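Local atomic coordinates of glucose-6-phosphate isomerase (Plasmodium falciparum, PDB entry 3QKI), a protein that probably interconverts alpha-D-glucose 6-phosphate and beta-D-fructose 6-phosphate, the second step of glycolysis. Residues 93-107 against 541-553. Residues are numbered along the deposited sequence; the frame is centred on the assembly and turned at random.
Sequences KVEKTFMGEKVNMTE and GFLLNINSFDQWG
The hydroxyl OG1 of Thr106 is held by two groups of residues 541-553, a compact example of how one buried side chain can join two loops distant in sequence. It donates to Asp550 OD2 at 2.5 Å, on the carboxylate's anti lone pair, and accepts from Trp552 NE1 at 2.9 Å, lying near the plane of the indole at its edge. Chi1 of 68° sets OG1 between the backbone N and carbonyl carbon of Thr106, where both partners can reach it. The other carboxylate oxygen, Asp550 OD1, forms a salt bridge with Lys402, which would be expected to favour a charged aspartate despite its burial.

Next to this knot the side-chain amides of Asn104 and Asn547 meet with their planes 61° apart. Asn547 ND2 donates to Asn104 OD1 at 3.0 Å in an almost straight bond (178°), within its own amide plane but from above the carbonyl plane of Asn104. Asn104 is oriented from its other end too, ND2 giving a hydrogen to Glu107 OE1 at 2.8 Å, while Asn547 OD1 closes an Asx turn onto Phe549 N. Water bridges Glu107 OE2 to Gln551 N over the Trp552 ring.

Toward the helices the contact rests more on packing. Lys93 CB sits over the centre of the Phe542 ring, 3.6 Å from its centroid, a CH-pi contact; the extended chain carries NZ onward to Val88 O and to a water shared with Phe542 O and Asn545 OD1. Val103 CG2 packs on Phe549 CE1.

Thus the C-terminal ends of helices 90-99 and 523-543, each closed by a Schellman motif, and the loops that follow them are bound together. Helix 330-349 packs against Val94, the second subunit against Trp552, and helix 388-400 brings substrate-binding Glu398 beside Gln551, whose OE1 is held by Arg312.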
loop_
_atom_site.group_PDB
_atom_site.type_symbol
_atom_site.label_atom_id
_atom_site.label_comp_id
_atom_site.label_asym_id
_atom_site.label_seq_id
_atom_site.Cartn_x
_atom_site.Cartn_y
_atom_site.Cartn_z
ATOM N N LYS A 93 18.304 -9.548 -26.523
ATOM C CA LYS A 93 17.001 -8.919 -26.371
ATOM C C LYS A 93 17.080 -7.548 -25.715
ATOM O O LYS A 93 16.411 -6.621 -26.153
ATOM C CB LYS A 93 16.041 -9.870 -25.634
ATOM C CG LYS A 93 15.650 -11.042 -26.523
ATOM C CD LYS A 93 15.053 -12.193 -25.764
ATOM C CE LYS A 93 14.620 -13.253 -26.738
ATOM N NZ LYS A 93 14.245 -14.499 -26.050
ATOM N N VAL A 94 17.910 -7.405 -24.675
ATOM C CA VAL A 94 18.109 -6.121 -23.987
ATOM C C VAL A 94 18.744 -5.125 -24.967
ATOM O O VAL A 94 18.295 -3.973 -25.052
ATOM C CB VAL A 94 18.911 -6.294 -22.674
ATOM C CG1 VAL A 94 19.406 -4.958 -22.130
ATOM C CG2 VAL A 94 18.059 -7.009 -21.628
ATOM N N GLU A 95 19.757 -5.582 -25.729
ATOM C CA GLU A 95 20.423 -4.768 -26.746
ATOM C C GLU A 95 19.441 -4.286 -27.831
ATOM O O GLU A 95 19.455 -3.096 -28.147
ATOM C CB GLU A 95 21.630 -5.496 -27.346
ATOM C CG GLU A 95 22.436 -4.626 -28.302
ATOM C CD GLU A 95 23.734 -5.232 -28.793
ATOM O OE1 GLU A 95 23.742 -6.437 -29.142
ATOM O OE2 GLU A 95 24.733 -4.484 -28.876
ATOM N N LYS A 96 18.528 -5.169 -28.322
ATOM C CA LYS A 96 17.513 -4.789 -29.317
ATOM C C LYS A 96 16.602 -3.684 -28.760
ATOM O O LYS A 96 16.266 -2.751 -29.480
ATOM C CB LYS A 96 16.657 -6.000 -29.715
ATOM C CG LYS A 96 17.339 -6.961 -30.663
ATOM C CD LYS A 96 16.591 -8.284 -30.678
ATOM C CE LYS A 96 16.001 -8.610 -32.026
ATOM N NZ LYS A 96 14.517 -8.706 -31.972
ATOM N N THR A 97 16.230 -3.785 -27.467
ATOM C CA THR A 97 15.392 -2.791 -26.787
ATOM C C THR A 97 16.082 -1.427 -26.793
ATOM O O THR A 97 15.483 -0.448 -27.251
ATOM C CB THR A 97 15.018 -3.277 -25.376
ATOM O OG1 THR A 97 14.436 -4.579 -25.485
ATOM C CG2 THR A 97 14.031 -2.331 -24.669
ATOM N N PHE A 98 17.344 -1.369 -26.301
ATOM C CA PHE A 98 18.153 -0.145 -26.235
ATOM C C PHE A 98 18.373 0.472 -27.634
ATOM O O PHE A 98 18.405 1.701 -27.746
ATOM C CB PHE A 98 19.498 -0.419 -25.582
ATOM C CG PHE A 98 19.519 -0.306 -24.076
ATOM C CD1 PHE A 98 20.117 0.788 -23.452
ATOM C CD2 PHE A 98 18.979 -1.311 -23.279
ATOM C CE1 PHE A 98 20.174 0.875 -22.051
ATOM C CE2 PHE A 98 19.008 -1.211 -21.878
ATOM C CZ PHE A 98 19.625 -0.131 -21.277
ATOM N N MET A 99 18.520 -0.389 -28.680
ATOM C CA MET A 99 18.735 0.041 -30.080
ATOM C C MET A 99 17.486 0.641 -30.744
ATOM O O MET A 99 17.585 1.291 -31.778
ATOM C CB MET A 99 19.312 -1.101 -30.944
ATOM C CG MET A 99 20.760 -1.458 -30.638
ATOM S SD MET A 99 21.936 -0.078 -30.747
ATOM C CE MET A 99 22.518 -0.029 -28.957
ATOM N N GLY A 100 16.316 0.438 -30.158
ATOM C CA GLY A 100 15.092 0.993 -30.740
ATOM C C GLY A 100 14.316 0.035 -31.618
ATOM O O GLY A 100 13.369 0.446 -32.296
ATOM N N GLU A 101 14.662 -1.269 -31.575
ATOM C CA GLU A 101 13.926 -2.276 -32.332
ATOM C C GLU A 101 12.538 -2.432 -31.754
ATOM O O GLU A 101 12.334 -2.161 -30.563
ATOM C CB GLU A 101 14.672 -3.610 -32.349
ATOM C CG GLU A 101 16.010 -3.486 -33.057
ATOM C CD GLU A 101 16.638 -4.782 -33.522
ATOM O OE1 GLU A 101 15.888 -5.737 -33.839
ATOM O OE2 GLU A 101 17.885 -4.811 -33.643
ATOM N N LYS A 102 11.579 -2.843 -32.592
ATOM C CA LYS A 102 10.175 -3.000 -32.206
ATOM C C LYS A 102 9.928 -4.226 -31.328
ATOM O O LYS A 102 9.215 -5.145 -31.730
ATOM C CB LYS A 102 9.255 -2.922 -33.436
ATOM C CG LYS A 102 9.373 -1.622 -34.212
ATOM C CD LYS A 102 8.388 -1.615 -35.373
ATOM C CE LYS A 102 8.734 -0.632 -36.447
ATOM N NZ LYS A 102 7.540 -0.319 -37.279
ATOM N N VAL A 103 10.503 -4.218 -30.089
ATOM C CA VAL A 103 10.406 -5.337 -29.152
ATOM C C VAL A 103 9.006 -5.518 -28.536
ATOM O O VAL A 103 8.696 -6.604 -28.042
ATOM C CB VAL A 103 11.563 -5.392 -28.124
ATOM C CG1 VAL A 103 12.908 -5.482 -28.833
ATOM C CG2 VAL A 103 11.523 -4.200 -27.174
ATOM N N ASN A 104 8.160 -4.457 -28.577
ATOM C CA ASN A 104 6.784 -4.544 -28.104
ATOM C C ASN A 104 6.075 -5.146 -29.314
ATOM O O ASN A 104 5.618 -4.436 -30.214
ATOM C CB ASN A 104 6.255 -3.156 -27.737
ATOM C CG ASN A 104 4.820 -3.124 -27.309
ATOM O OD1 ASN A 104 4.076 -4.101 -27.405
ATOM N ND2 ASN A 104 4.384 -1.974 -26.854
ATOM N N MET A 105 6.069 -6.479 -29.365
ATOM C CA MET A 105 5.608 -7.259 -30.515
ATOM C C MET A 105 4.091 -7.354 -30.728
ATOM O O MET A 105 3.668 -7.751 -31.808
ATOM C CB MET A 105 6.326 -8.633 -30.581
ATOM C CG MET A 105 6.487 -9.350 -29.201
ATOM S SD MET A 105 4.994 -10.008 -28.404
ATOM C CE MET A 105 4.410 -11.196 -29.664
ATOM N N THR A 106 3.266 -6.950 -29.748
ATOM C CA THR A 106 1.822 -6.992 -29.968
ATOM C C THR A 106 1.310 -5.656 -30.494
ATOM O O THR A 106 0.269 -5.625 -31.123
ATOM C CB THR A 106 1.039 -7.451 -28.735
ATOM O OG1 THR A 106 1.149 -6.453 -27.725
ATOM C CG2 THR A 106 1.479 -8.819 -28.230
ATOM N N GLU A 107 1.999 -4.560 -30.190
ATOM C CA GLU A 107 1.616 -3.229 -30.643
ATOM C C GLU A 107 2.569 -2.747 -31.747
ATOM O O GLU A 107 2.343 -1.689 -32.319
ATOM C CB GLU A 107 1.591 -2.245 -29.465
ATOM C CG GLU A 107 0.506 -2.548 -28.442
ATOM C CD GLU A 107 0.533 -1.698 -27.188
ATOM O OE1 GLU A 107 1.630 -1.530 -26.615
ATOM O OE2 GLU A 107 -0.544 -1.229 -26.756
ATOM N N GLY A 541 10.883 -9.861 -17.918
ATOM C CA GLY A 541 9.904 -10.136 -18.972
ATOM C C GLY A 541 10.502 -11.039 -20.035
ATOM O O GLY A 541 9.847 -11.983 -20.480
ATOM N N PHE A 542 11.785 -10.815 -20.375
ATOM C CA PHE A 542 12.522 -11.648 -21.331
ATOM C C PHE A 542 12.811 -13.041 -20.781
ATOM O O PHE A 542 12.665 -14.018 -21.516
ATOM C CB PHE A 542 13.795 -10.967 -21.856
ATOM C CG PHE A 542 13.522 -9.757 -22.745
ATOM C CD1 PHE A 542 12.599 -9.828 -23.785
ATOM C CD2 PHE A 542 14.222 -8.562 -22.562
ATOM C CE1 PHE A 542 12.376 -8.728 -24.623
ATOM C CE2 PHE A 542 13.967 -7.449 -23.375
ATOM C CZ PHE A 542 13.041 -7.538 -24.396
ATOM N N LEU A 543 13.126 -13.142 -19.476
ATOM C CA LEU A 543 13.310 -14.443 -18.808
ATOM C C LEU A 543 11.982 -15.221 -18.844
ATOM O O LEU A 543 11.986 -16.429 -19.087
ATOM C CB LEU A 543 13.765 -14.278 -17.340
ATOM C CG LEU A 543 15.130 -13.636 -17.075
ATOM C CD1 LEU A 543 15.365 -13.518 -15.573
ATOM C CD2 LEU A 543 16.262 -14.406 -17.748
ATOM N N LEU A 544 10.850 -14.517 -18.614
ATOM C CA LEU A 544 9.505 -15.124 -18.622
ATOM C C LEU A 544 8.987 -15.376 -20.020
ATOM O O LEU A 544 7.949 -16.027 -20.180
ATOM C CB LEU A 544 8.517 -14.219 -17.880
ATOM C CG LEU A 544 8.700 -14.147 -16.360
ATOM C CD1 LEU A 544 7.870 -13.035 -15.784
ATOM C CD2 LEU A 544 8.377 -15.486 -15.691
ATOM N N ASN A 545 9.679 -14.800 -21.027
ATOM C CA ASN A 545 9.322 -14.819 -22.444
ATOM C C ASN A 545 7.920 -14.229 -22.668
ATOM O O ASN A 545 7.111 -14.791 -23.396
ATOM C CB ASN A 545 9.455 -16.228 -23.056
ATOM C CG ASN A 545 9.480 -16.222 -24.551
ATOM O OD1 ASN A 545 10.022 -15.313 -25.179
ATOM N ND2 ASN A 545 8.839 -17.207 -25.153
ATOM N N ILE A 546 7.634 -13.103 -22.024
ATOM C CA ILE A 546 6.345 -12.412 -22.196
ATOM C C ILE A 546 6.616 -10.996 -22.721
ATOM O O ILE A 546 7.771 -10.552 -22.756
ATOM C CB ILE A 546 5.494 -12.405 -20.904
ATOM C CG1 ILE A 546 6.236 -11.685 -19.744
ATOM C CG2 ILE A 546 4.939 -13.825 -20.554
ATOM C CD1 ILE A 546 5.467 -11.621 -18.457
ATOM N N ASN A 547 5.572 -10.303 -23.140
ATOM C CA ASN A 547 5.711 -8.937 -23.621
ATOM C C ASN A 547 5.457 -7.986 -22.424
ATOM O O ASN A 547 4.326 -7.847 -21.981
ATOM C CB ASN A 547 4.771 -8.655 -24.801
ATOM C CG ASN A 547 4.903 -7.250 -25.363
ATOM O OD1 ASN A 547 5.856 -6.529 -25.085
ATOM N ND2 ASN A 547 3.967 -6.841 -26.187
ATOM N N SER A 548 6.516 -7.361 -21.900
ATOM C CA SER A 548 6.457 -6.455 -20.740
ATOM C C SER A 548 5.859 -5.101 -21.091
ATOM O O SER A 548 5.647 -4.277 -20.210
ATOM C CB SER A 548 7.874 -6.176 -20.233
ATOM O OG SER A 548 8.501 -7.303 -19.662
ATOM N N PHE A 549 5.655 -4.846 -22.381
ATOM C CA PHE A 549 5.371 -3.542 -22.904
ATOM C C PHE A 549 3.961 -3.190 -23.307
ATOM O O PHE A 549 3.703 -2.029 -23.577
ATOM C CB PHE A 549 6.427 -3.207 -23.991
ATOM C CG PHE A 549 7.816 -3.549 -23.513
ATOM C CD1 PHE A 549 8.525 -4.607 -24.079
ATOM C CD2 PHE A 549 8.403 -2.850 -22.458
ATOM C CE1 PHE A 549 9.818 -4.918 -23.638
ATOM C CE2 PHE A 549 9.679 -3.189 -21.998
ATOM C CZ PHE A 549 10.385 -4.205 -22.606
ATOM N N ASP A 550 3.045 -4.162 -23.304
ATOM C CA ASP A 550 1.670 -3.908 -23.657
ATOM C C ASP A 550 0.809 -4.008 -22.392
ATOM O O ASP A 550 1.326 -4.234 -21.288
ATOM C CB ASP A 550 1.215 -4.915 -24.750
ATOM C CG ASP A 550 1.324 -6.400 -24.390
ATOM O OD1 ASP A 550 1.474 -6.721 -23.187
ATOM O OD2 ASP A 550 1.225 -7.240 -25.305
ATOM N N GLN A 551 -0.504 -3.799 -22.533
ATOM C CA GLN A 551 -1.430 -3.883 -21.399
ATOM C C GLN A 551 -2.849 -4.104 -21.912
ATOM O O GLN A 551 -3.742 -3.321 -21.634
ATOM C CB GLN A 551 -1.305 -2.689 -20.402
ATOM C CG GLN A 551 -1.461 -1.266 -21.007
ATOM C CD GLN A 551 -0.302 -0.870 -21.909
ATOM O OE1 GLN A 551 0.876 -1.016 -21.557
ATOM N NE2 GLN A 551 -0.604 -0.397 -23.118
ATOM N N TRP A 552 -3.048 -5.185 -22.677
ATOM C CA TRP A 552 -4.359 -5.521 -23.262
ATOM C C TRP A 552 -5.420 -5.844 -22.232
ATOM O O TRP A 552 -6.610 -5.742 -22.533
ATOM C CB TRP A 552 -4.221 -6.670 -24.266
ATOM C CG TRP A 552 -3.364 -6.310 -25.443
ATOM C CD1 TRP A 552 -2.128 -6.791 -25.736
ATOM C CD2 TRP A 552 -3.675 -5.351 -26.453
ATOM N NE1 TRP A 552 -1.658 -6.214 -26.890
ATOM C CE2 TRP A 552 -2.592 -5.331 -27.357
ATOM C CE3 TRP A 552 -4.773 -4.503 -26.692
ATOM C CZ2 TRP A 552 -2.583 -4.516 -28.497
ATOM C CZ3 TRP A 552 -4.760 -3.690 -27.820
ATOM C CH2 TRP A 552 -3.680 -3.711 -28.711
ATOM N N GLY A 553 -4.977 -6.172 -21.016
ATOM C CA GLY A 553 -5.826 -6.552 -19.898
ATOM C C GLY A 553 -6.695 -5.471 -19.310
ATOM O O GLY A 553 -7.579 -5.750 -18.487
HETATM O O HOH W 1 12.209 -13.873 -24.255
HETATM O O HOH W 2 11.214 -14.508 -27.415
HETATM O O HOH W 3 -1.799 -3.059 -25.007
HETATM O O HOH W 4 2.118 -0.108 -24.605
#